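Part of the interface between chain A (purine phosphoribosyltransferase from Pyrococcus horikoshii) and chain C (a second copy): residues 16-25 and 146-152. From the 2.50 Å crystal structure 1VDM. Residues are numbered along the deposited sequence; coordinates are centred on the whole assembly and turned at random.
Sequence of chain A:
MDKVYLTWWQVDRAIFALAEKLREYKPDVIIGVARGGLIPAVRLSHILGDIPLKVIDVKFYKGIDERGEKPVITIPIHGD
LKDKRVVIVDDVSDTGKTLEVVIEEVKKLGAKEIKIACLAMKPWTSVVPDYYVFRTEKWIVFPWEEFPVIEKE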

# COMPACT_ATOMS: atom_id res chain seq x y z
N PHE A 16 -28.89 -12.69 -8.02
CA PHE A 16 -28.77 -13.52 -6.83
C PHE A 16 -30.07 -14.29 -6.59
O PHE A 16 -30.05 -15.43 -6.12
N ALA A 17 -31.19 -13.67 -6.96
CA ALA A 17 -32.50 -14.29 -6.81
C ALA A 17 -32.62 -15.49 -7.75
O ALA A 17 -33.11 -16.54 -7.36
N LEU A 18 -32.18 -15.32 -8.99
CA LEU A 18 -32.23 -16.38 -9.98
C LEU A 18 -31.31 -17.54 -9.61
O LEU A 18 -31.57 -18.69 -9.96
N ALA A 19 -30.24 -17.22 -8.89
CA ALA A 19 -29.27 -18.23 -8.48
C ALA A 19 -29.90 -19.21 -7.50
O ALA A 19 -29.70 -20.42 -7.62
N GLU A 20 -30.65 -18.69 -6.54
CA GLU A 20 -31.31 -19.53 -5.54
C GLU A 20 -32.30 -20.50 -6.17
O GLU A 20 -32.35 -21.67 -5.79
N LYS A 21 -33.09 -20.02 -7.13
CA LYS A 21 -34.04 -20.88 -7.81
C LYS A 21 -33.31 -21.89 -8.69
O LYS A 21 -33.74 -23.04 -8.83
N LEU A 22 -32.19 -21.47 -9.27
CA LEU A 22 -31.40 -22.32 -10.14
C LEU A 22 -30.65 -23.44 -9.43
O LEU A 22 -30.38 -24.49 -10.03
N ARG A 23 -30.30 -23.23 -8.17
CA ARG A 23 -29.60 -24.27 -7.42
C ARG A 23 -30.46 -25.51 -7.35
O ARG A 23 -29.97 -26.63 -7.45
N GLU A 24 -31.77 -25.32 -7.21
CA GLU A 24 -32.71 -26.43 -7.16
C GLU A 24 -32.65 -27.23 -8.45
O GLU A 24 -32.69 -28.46 -8.43
N TYR A 25 -32.53 -26.55 -9.59
CA TYR A 25 -32.47 -27.21 -10.88
C TYR A 25 -31.12 -27.89 -11.11
O TYR A 25 -31.02 -28.83 -11.91
N GLU C 146 -34.19 -7.97 -1.05
CA GLU C 146 -33.98 -8.89 -2.16
C GLU C 146 -35.21 -8.92 -3.08
O GLU C 146 -36.27 -8.42 -2.72
N PHE C 147 -35.05 -9.50 -4.27
CA PHE C 147 -36.14 -9.56 -5.24
C PHE C 147 -36.76 -10.93 -5.40
O PHE C 147 -36.07 -11.95 -5.32
N PRO C 148 -38.07 -10.97 -5.64
CA PRO C 148 -38.82 -12.21 -5.83
C PRO C 148 -38.53 -12.70 -7.24
O PRO C 148 -38.12 -11.92 -8.09
N VAL C 149 -38.74 -13.99 -7.48
CA VAL C 149 -38.55 -14.57 -8.80
C VAL C 149 -39.92 -15.05 -9.26
O VAL C 149 -40.73 -15.50 -8.44
N ILE C 150 -40.19 -14.94 -10.56
CA ILE C 150 -41.46 -15.40 -11.11
C ILE C 150 -41.18 -16.70 -11.85
O ILE C 150 -40.39 -16.72 -12.80
N GLU C 151 -41.83 -17.78 -11.41
CA GLU C 151 -41.66 -19.09 -12.03
C GLU C 151 -42.97 -19.53 -12.68
O GLU C 151 -43.94 -18.77 -12.71
N LYS C 152 -43.00 -20.75 -13.20
CA LYS C 152 -44.22 -21.26 -13.82
C LYS C 152 -44.96 -22.25 -12.90
O LYS C 152 -44.35 -22.69 -11.89

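The contact joins one flank of a helix in chain A to an irregular, extended segment of chain C, and it is small: 270 Å² is buried, both sides summed. The CA atoms approach most closely at A17(A) and F147(C), 6.2 Å apart. From chain A, A17(A), K21(A) and E24(A) direct their CA-to-CB bonds toward chain C, a spacing of four and then three residues that places them along a single side. The segment answers with V149(C) and E151(C), which point toward the helix, while P148(C) and I150(C) point away, the alternation expected of an extended backbone.

Apolar packing centres on V149(C), which gives up 75 Å², the largest area of any residue here. Its chi1 of 161° (t) sets CG2 against A17(A), 3.6 Å from the CB and 3.5 Å from the backbone O of that alanine; CG2 also lies 4.0 Å from the backbone N of L18(A). The other methyl, CG1, is 4.0 Å from CG of K21(A), so the two branches meet successive turns of the helix. The backbones come close at A17(A), whose CB stands 3.3 Å from the backbone O of F147(C). The ring of F147(C), with chi1 at -57° (m), leads away from the helix, and its main chain makes the near contact. L18(A), an m,t rotamer, starts sideways, and its end comes nearer to the segment.

The charged side chains K21(A), E24(A) and E151(C) meet without a direct hydrogen bond or salt bridge between the stretches. K21(A) leaves its backbone at an off-rotamer chi1 of -104°, followed by p, t and t. Its aliphatic CG touches OE2 of E151(C) at 3.2 Å, whereas its NZ is 4.6 Å from OE1 of the same glutamate: opposite charges near each other, but beyond salt-bridge range. E151(C) is m,t, and its OE2 also lies 4.4 Å from OE1 of E24(A), another m,t side chain, bringing like charges close together. Within the chain A stretch, by contrast, NH1 of R23(A) donates to OE2 of E20(A) at 2.6 Å in a salt bridge, and neither residue touches the segment.

One water supplies the hydrogen-bonded link between the stretches. It accepts from the backbone N of V149(C), with its O 3.2 Å from that N, and weakly from NZ of K21(A), with O and NZ 3.3 Å apart. The lysine thus reaches the chain C backbone through solvent, while its CG packs against the valine.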

# COMPACT_ATOMS: atom_id res chain seq x y z
CB PHE A 16 -28.39 -12.66 -5.61
CG PHE A 16 -26.92 -12.34 -5.54
CD1 PHE A 16 -26.47 -11.02 -5.44
CD2 PHE A 16 -25.97 -13.37 -5.58
CE1 PHE A 16 -25.10 -10.73 -5.39
CE2 PHE A 16 -24.59 -13.09 -5.52
CZ PHE A 16 -24.16 -11.77 -5.43
CB ALA A 17 -33.59 -13.28 -7.12
CB LEU A 18 -31.83 -15.85 -11.36
CG LEU A 18 -32.78 -14.92 -12.11
CD1 LEU A 18 -32.03 -14.13 -13.19
CD2 LEU A 18 -33.91 -15.74 -12.72
CB ALA A 19 -28.06 -17.57 -7.84
CB GLU A 20 -32.00 -18.67 -4.48
CG GLU A 20 -31.15 -18.50 -3.22
CD GLU A 20 -30.76 -19.84 -2.59
OE1 GLU A 20 -31.64 -20.53 -2.02
OE2 GLU A 20 -29.57 -20.22 -2.66
CB LYS A 21 -35.00 -20.04 -8.66
CG LYS A 21 -36.37 -19.86 -8.06
CD LYS A 21 -36.29 -19.30 -6.66
CE LYS A 21 -37.61 -19.42 -5.94
NZ LYS A 21 -37.52 -19.02 -4.50
CB LEU A 22 -30.42 -21.47 -10.96
CG LEU A 22 -31.07 -20.75 -12.14
CD1 LEU A 22 -30.14 -19.68 -12.69
CD2 LEU A 22 -31.44 -21.78 -13.22
CB ARG A 23 -29.25 -23.77 -6.01
CG ARG A 23 -27.91 -23.06 -5.96
CD ARG A 23 -27.85 -22.00 -4.87
NE ARG A 23 -26.62 -21.21 -4.99
CZ ARG A 23 -26.51 -19.94 -4.61
NH1 ARG A 23 -27.55 -19.31 -4.08
NH2 ARG A 23 -25.36 -19.31 -4.77
CB GLU A 24 -34.13 -25.91 -6.93
CG GLU A 24 -34.26 -25.04 -5.69
CD GLU A 24 -35.67 -24.49 -5.49
OE1 GLU A 24 -36.10 -23.62 -6.28
OE2 GLU A 24 -36.36 -24.94 -4.54
CB TYR A 25 -32.73 -26.20 -12.00
CG TYR A 25 -32.53 -26.75 -13.40
CD1 TYR A 25 -33.35 -27.76 -13.90
CD2 TYR A 25 -31.54 -26.24 -14.23
CE1 TYR A 25 -33.18 -28.26 -15.20
CE2 TYR A 25 -31.35 -26.72 -15.52
CZ TYR A 25 -32.18 -27.73 -16.00
OH TYR A 25 -32.01 -28.19 -17.29
CB GLU C 146 -33.66 -10.30 -1.61
CG GLU C 146 -32.27 -10.47 -1.00
CD GLU C 146 -32.03 -9.60 0.23
OE1 GLU C 146 -32.79 -9.72 1.22
OE2 GLU C 146 -31.08 -8.79 0.22
CB PHE C 147 -35.68 -9.12 -6.65
CG PHE C 147 -35.08 -7.75 -6.72
CD1 PHE C 147 -35.47 -6.74 -5.85
CD2 PHE C 147 -34.12 -7.46 -7.69
CE1 PHE C 147 -34.92 -5.46 -5.95
CE2 PHE C 147 -33.56 -6.19 -7.79
CZ PHE C 147 -33.96 -5.20 -6.91
CB PRO C 148 -40.27 -11.76 -5.70
CG PRO C 148 -40.19 -10.47 -4.92
CD PRO C 148 -38.98 -9.83 -5.51
CB VAL C 149 -37.57 -15.77 -8.75
CG1 VAL C 149 -37.74 -16.63 -9.98
CG2 VAL C 149 -36.14 -15.26 -8.65
CB ILE C 150 -42.07 -14.38 -12.11
CG1 ILE C 150 -42.63 -13.17 -11.36
CG2 ILE C 150 -43.16 -15.03 -12.92
CD1 ILE C 150 -41.60 -12.32 -10.70
CB GLU C 151 -41.25 -20.12 -10.98
CG GLU C 151 -39.83 -19.94 -10.45
CD GLU C 151 -39.62 -20.56 -9.08
OE1 GLU C 151 -40.17 -20.01 -8.09
OE2 GLU C 151 -38.93 -21.60 -8.98
CB LYS C 152 -43.88 -21.96 -15.14
CG LYS C 152 -43.32 -21.05 -16.22
CD LYS C 152 -43.07 -21.85 -17.47
CE LYS C 152 -42.49 -21.01 -18.58
NZ LYS C 152 -42.17 -21.86 -19.77
O HOH W 1 -38.61 -15.92 -4.87